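Local atomic coordinates of Fe-superoxide dismutase homolog (Plasmodium berghei, PDB entry 2A03), a protein that probably destroys toxic superoxide radicals as an iron/manganese-family superoxide dismutase, converting them to hydrogen peroxide and oxygen. Residues Met9-Pro14 / Gly42-Leu47; Gly99-Lys104 / Asn140-Leu145. All blocks are in the same frame, centred on the assembly; numbering follows the deposited sequence.

Interaction 1. Residues Met9-Pro14 / Gly42-Leu47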
loop_
_atom_site.group_PDB
_atom_site.type_symbol
_atom_site.label_atom_id
_atom_site.label_comp_id
_atom_site.label_asym_id
_atom_site.label_seq_id
_atom_site.Cartn_x
_atom_site.Cartn_y
_atom_site.Cartn_z
ATOM N N MET A 9 4.317 -32.163 -2.710
ATOM C CA MET A 9 3.964 -31.450 -1.434
ATOM C C MET A 9 3.257 -30.104 -1.672
ATOM O O MET A 9 3.820 -29.198 -2.308
ATOM C CB MET A 9 5.219 -31.244 -0.586
ATOM N N ALA A 10 2.032 -29.967 -1.156
ATOM C CA ALA A 10 1.316 -28.707 -1.259
ATOM C C ALA A 10 2.159 -27.563 -0.686
ATOM O O ALA A 10 2.937 -27.750 0.266
ATOM C CB ALA A 10 -0.047 -28.789 -0.548
ATOM N N ILE A 11 2.029 -26.386 -1.293
ATOM C CA ILE A 11 2.712 -25.202 -0.808
ATOM C C ILE A 11 2.101 -24.798 0.529
ATOM O O ILE A 11 0.885 -24.691 0.658
ATOM C CB ILE A 11 2.620 -24.046 -1.823
ATOM C CG1 ILE A 11 3.416 -24.408 -3.082
ATOM C CG2 ILE A 11 3.142 -22.754 -1.205
ATOM C CD1 ILE A 11 3.002 -23.649 -4.300
ATOM N N THR A 12 2.964 -24.605 1.521
ATOM C CA THR A 12 2.527 -24.328 2.879
ATOM C C THR A 12 3.266 -23.120 3.479
ATOM O O THR A 12 4.330 -22.726 3.009
ATOM C CB THR A 12 2.756 -25.542 3.815
ATOM O OG1 THR A 12 4.156 -25.824 3.891
ATOM C CG2 THR A 12 2.038 -26.756 3.311
ATOM N N LEU A 13 2.663 -22.545 4.512
ATOM C CA LEU A 13 3.246 -21.445 5.257
ATOM C C LEU A 13 4.456 -21.935 6.058
ATOM O O LEU A 13 4.319 -22.772 6.927
ATOM C CB LEU A 13 2.183 -20.890 6.206
ATOM C CG LEU A 13 2.504 -19.619 6.991
ATOM C CD1 LEU A 13 2.758 -18.445 6.058
ATOM C CD2 LEU A 13 1.336 -19.345 7.939
ATOM N N PRO A 14 5.652 -21.431 5.758
ATOM C CA PRO A 14 6.756 -21.909 6.598
ATOM C C PRO A 14 6.588 -21.452 8.044
ATOM O O PRO A 14 6.078 -20.345 8.290
ATOM C CB PRO A 14 8.008 -21.270 5.980
ATOM C CG PRO A 14 7.569 -20.711 4.642
ATOM C CD PRO A 14 6.084 -20.455 4.745
ATOM N N GLY A 42 -2.663 -15.867 4.306
ATOM C CA GLY A 42 -3.631 -15.559 3.267
ATOM C C GLY A 42 -3.037 -15.652 1.875
ATOM O O GLY A 42 -3.725 -16.035 0.940
ATOM N N TYR A 43 -1.769 -15.278 1.713
ATOM C CA TYR A 43 -1.143 -15.365 0.405
ATOM C C TYR A 43 -0.987 -16.828 0.023
ATOM O O TYR A 43 -1.200 -17.212 -1.129
ATOM C CB TYR A 43 0.211 -14.635 0.360
ATOM C CG TYR A 43 0.143 -13.115 0.457
ATOM C CD1 TYR A 43 -0.607 -12.358 -0.447
ATOM C CD2 TYR A 43 0.843 -12.442 1.441
ATOM C CE1 TYR A 43 -0.657 -10.986 -0.356
ATOM C CE2 TYR A 43 0.799 -11.061 1.551
ATOM C CZ TYR A 43 0.055 -10.335 0.654
ATOM O OH TYR A 43 0.056 -8.955 0.762
ATOM N N VAL A 44 -0.649 -17.663 0.993
ATOM C CA VAL A 44 -0.556 -19.103 0.745
ATOM C C VAL A 44 -1.930 -19.659 0.357
ATOM O O VAL A 44 -2.078 -20.374 -0.634
ATOM C CB VAL A 44 -0.011 -19.839 1.982
ATOM C CG1 VAL A 44 0.064 -21.348 1.734
ATOM C CG2 VAL A 44 1.373 -19.284 2.366
ATOM N N ASN A 45 -2.951 -19.315 1.126
ATOM C CA ASN A 45 -4.272 -19.843 0.872
ATOM C C ASN A 45 -4.817 -19.368 -0.479
ATOM O O ASN A 45 -5.444 -20.139 -1.215
ATOM C CB ASN A 45 -5.211 -19.438 1.995
ATOM C CG ASN A 45 -4.836 -20.057 3.335
ATOM O OD1 ASN A 45 -4.060 -21.016 3.413
ATOM N ND2 ASN A 45 -5.396 -19.497 4.407
ATOM N N LYS A 46 -4.582 -18.099 -0.809
ATOM C CA LYS A 46 -5.082 -17.561 -2.062
ATOM C C LYS A 46 -4.336 -18.159 -3.258
ATOM O O LYS A 46 -4.941 -18.470 -4.279
ATOM C CB LYS A 46 -4.995 -16.034 -2.070
ATOM N N LEU A 47 -3.024 -18.313 -3.137
ATOM C CA LEU A 47 -2.260 -18.984 -4.177
ATOM C C LEU A 47 -2.825 -20.374 -4.465
ATOM O O LEU A 47 -3.116 -20.709 -5.605
ATOM C CB LEU A 47 -0.788 -19.124 -3.782
ATOM C CG LEU A 47 0.060 -19.841 -4.849
ATOM C CD1 LEU A 47 -0.085 -19.173 -6.220
ATOM C CD2 LEU A 47 1.512 -19.908 -4.467
#

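Interaction 2. Residues Gly99-Lys104 / Asn140-Leu145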
loop_
_atom_site.group_PDB
_atom_site.type_symbol
_atom_site.label_atom_id
_atom_site.label_comp_id
_atom_site.label_asym_id
_atom_site.label_seq_id
_atom_site.Cartn_x
_atom_site.Cartn_y
_atom_site.Cartn_z
ATOM N N GLY A 99 31.015 -10.525 10.916
ATOM C CA GLY A 99 31.315 -11.540 9.917
ATOM C C GLY A 99 31.565 -10.921 8.558
ATOM O O GLY A 99 31.916 -9.742 8.453
ATOM N N GLU A 100 31.371 -11.724 7.517
ATOM C CA GLU A 100 31.656 -11.310 6.161
ATOM C C GLU A 100 30.805 -10.099 5.769
ATOM O O GLU A 100 31.279 -9.196 5.062
ATOM C CB GLU A 100 31.419 -12.463 5.184
ATOM C CG GLU A 100 32.314 -13.710 5.403
ATOM C CD GLU A 100 33.776 -13.513 5.003
ATOM O OE1 GLU A 100 34.101 -12.473 4.385
ATOM O OE2 GLU A 100 34.604 -14.417 5.302
ATOM N N ILE A 101 29.566 -10.071 6.246
ATOM C CA ILE A 101 28.644 -8.996 5.882
ATOM C C ILE A 101 29.145 -7.646 6.402
ATOM O O ILE A 101 28.998 -6.648 5.728
ATOM C CB ILE A 101 27.146 -9.285 6.317
ATOM C CG1 ILE A 101 26.179 -8.328 5.599
ATOM C CG2 ILE A 101 26.938 -9.169 7.823
ATOM C CD1 ILE A 101 26.208 -8.469 4.078
ATOM N N LYS A 102 29.770 -7.622 7.576
ATOM C CA LYS A 102 30.415 -6.417 8.052
ATOM C C LYS A 102 31.484 -5.921 7.075
ATOM O O LYS A 102 31.435 -4.770 6.661
ATOM C CB LYS A 102 31.011 -6.606 9.439
ATOM C CG LYS A 102 31.759 -5.370 9.935
ATOM C CD LYS A 102 32.211 -5.520 11.359
ATOM C CE LYS A 102 32.825 -4.223 11.924
ATOM N NZ LYS A 102 34.261 -4.033 11.591
ATOM N N GLU A 103 32.445 -6.778 6.723
ATOM C CA GLU A 103 33.474 -6.428 5.741
ATOM C C GLU A 103 32.864 -5.884 4.456
ATOM O O GLU A 103 33.285 -4.850 3.940
ATOM C CB GLU A 103 34.324 -7.642 5.339
ATOM C CG GLU A 103 34.958 -8.420 6.470
ATOM C CD GLU A 103 36.112 -9.313 6.006
ATOM O OE1 GLU A 103 36.703 -9.049 4.934
ATOM O OE2 GLU A 103 36.456 -10.260 6.735
ATOM N N LYS A 104 31.899 -6.637 3.933
ATOM C CA LYS A 104 31.256 -6.370 2.651
ATOM C C LYS A 104 30.500 -5.028 2.632
ATOM O O LYS A 104 30.621 -4.254 1.677
ATOM C CB LYS A 104 30.307 -7.526 2.318
ATOM C CG LYS A 104 29.861 -7.588 0.873
ATOM C CD LYS A 104 31.004 -7.986 -0.060
ATOM C CE LYS A 104 30.468 -8.185 -1.479
ATOM N NZ LYS A 104 31.409 -7.675 -2.478
ATOM N N ASN A 140 29.046 -8.570 -8.059
ATOM C CA ASN A 140 29.344 -8.949 -6.677
ATOM C C ASN A 140 29.560 -7.731 -5.781
ATOM O O ASN A 140 30.412 -7.728 -4.904
ATOM C CB ASN A 140 30.541 -9.911 -6.614
ATOM C CG ASN A 140 30.244 -11.252 -7.281
ATOM O OD1 ASN A 140 29.089 -11.717 -7.299
ATOM N ND2 ASN A 140 31.281 -11.886 -7.831
ATOM N N LYS A 141 28.763 -6.698 -6.012
ATOM C CA LYS A 141 28.724 -5.549 -5.131
ATOM C C LYS A 141 27.366 -5.554 -4.436
ATOM O O LYS A 141 26.356 -5.957 -5.027
ATOM C CB LYS A 141 28.917 -4.275 -5.940
ATOM C CG LYS A 141 29.299 -3.064 -5.097
ATOM C CD LYS A 141 29.090 -1.738 -5.840
ATOM C CE LYS A 141 29.616 -0.565 -5.000
ATOM N NZ LYS A 141 29.315 0.769 -5.611
ATOM N N LEU A 142 27.336 -5.146 -3.171
ATOM C CA LEU A 142 26.069 -5.012 -2.456
ATOM C C LEU A 142 25.388 -3.721 -2.912
ATOM O O LEU A 142 26.030 -2.688 -3.038
ATOM C CB LEU A 142 26.271 -4.992 -0.942
ATOM C CG LEU A 142 26.643 -6.311 -0.262
ATOM C CD1 LEU A 142 27.035 -6.022 1.170
ATOM C CD2 LEU A 142 25.508 -7.338 -0.307
ATOM N N VAL A 143 24.091 -3.795 -3.161
ATOM C CA VAL A 143 23.337 -2.643 -3.610
ATOM C C VAL A 143 22.046 -2.541 -2.819
ATOM O O VAL A 143 21.557 -3.535 -2.269
ATOM C CB VAL A 143 23.040 -2.688 -5.155
ATOM C CG1 VAL A 143 24.283 -2.437 -5.939
ATOM C CG2 VAL A 143 22.432 -4.026 -5.575
ATOM N N ILE A 144 21.511 -1.325 -2.739
ATOM C CA ILE A 144 20.212 -1.112 -2.124
ATOM C C ILE A 144 19.185 -1.067 -3.242
ATOM O O ILE A 144 19.386 -0.375 -4.239
ATOM C CB ILE A 144 20.181 0.190 -1.314
ATOM C CG1 ILE A 144 20.930 0.005 0.012
ATOM C CG2 ILE A 144 18.757 0.637 -1.046
ATOM C CD1 ILE A 144 21.361 1.306 0.628
ATOM N N LEU A 145 18.093 -1.822 -3.088
ATOM C CA LEU A 145 17.027 -1.834 -4.098
ATOM C C LEU A 145 15.686 -1.678 -3.437
ATOM O O LEU A 145 15.514 -1.977 -2.240
ATOM C CB LEU A 145 17.037 -3.134 -4.901
ATOM C CG LEU A 145 18.344 -3.539 -5.600
ATOM C CD1 LEU A 145 18.298 -4.972 -6.036
ATOM C CD2 LEU A 145 18.650 -2.654 -6.796
#

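Interaction 1. Residues Met9-Pro14 / Gly42-Leu47
The peptide groups flanking Thr-12 are the flat surfaces that Val-44 meets with its CG1 methyl. CG1 lies over one face of the Thr-12/Leu-13 peptide, above the nitrogen, with Val-44 CG1 4.0 Å from Leu-13 N. It meets the preceding peptide obliquely, slanting past the oxygen at its edge, 3.6 Å from Ile-11 O. Ile-11 O also accepts a hydrogen bond from Asn-48 ND2. A chi1 of 179° sets Val-44 CG1 anti to the backbone N, toward these peptides; CG2, anti to the carbonyl carbon, touches Leu-13 CD1 at 4.0 Å, the two side chains crossing at about a right angle. Beta-branched valine suits this place, since one short residue offers two methyls to an extended chain. Further along, Ile-11 CD1 reaches Leu-47 CD2 at 4.0 Å, again roughly perpendicular, while Ile-64 of helix 61-67 also touches Ile-11. Thr-12 starts its side chain away from the helix and offers CA to Val-44 CG1. The N-terminal arm is thus laid along the first long helix of the alpha-hairpin domain. No hydrogen bond joins the two segments themselves, so their fit rests on branched aliphatic shape and van der Waals contact, with Asn-48 satisfying the carbonyl oxygen beside the methyl.

Interaction 2. Residues Gly99-Lys104 / Asn140-Leu145
Lys-104 meets residues 140-145 twice, with its aliphatic stem against Leu-142 and its ammonium group at Asn-140. The tight part is apolar. Leu-142 points its side chain at the helix, and its CD1 lies 3.8 Å from Lys-104 CB and 3.9 Å from Ile-101 CD1, bridging two residues one helical turn apart. Leu-142 CD1 is modelled still nearer to Lys-104 CG, too near for the exact placement of these atoms to be trusted. Ile-101 comes in at about a right angle and also touches Trp-193 of helix 193-204, so a bulky aliphatic group suits this buried position. Toward solvent the contact thins to a single polar link. A bend at chi2 (70°) turns CD of Lys-104 off the line of its stem, and farther out NZ donates to Asn-140 O at 2.6 Å. The angle at that oxygen is 158°, with NZ tilted 20° from the carbonyl plane. A long, weak ion pair with Asp-108 adds to this; Asp-108 also accepts from Leu-142 N. Lysine suits such a border, with an apolar stem for the packed side and a charged end for the solvent side. Asn-140, whose positive phi asparagine tolerates well, leads its amide away. Here helix 100-109 packs on strand 142-148, outermost in the antiparallel sheet within this chain, as expected in the alpha/beta C-terminal domain of iron/manganese superoxide dismutases.

Overall arrangement
Interaction 1 closes before interaction 2 opens, and the two share no helix or strand. Their centres are 31 Å apart, their nearest atoms about 17 Å, and they lie on opposite sides of the chain's centre. The first belongs to the alpha-hairpin domain and involves helix 29-51, the second to the C-terminal domain, where helix 100-109 meets strand 142-148. The manganese site draws on both domains: His-35 lies on helix 29-51 and His-82 on helix 70-87, whereas Asp-166 ends strand 160-166 of the sheet and His-170 follows it. Each contact therefore belongs to the internal packing of one domain, while the metal site, and Tyr-43 packing on Trp-168 and His-170, bring the two domains together.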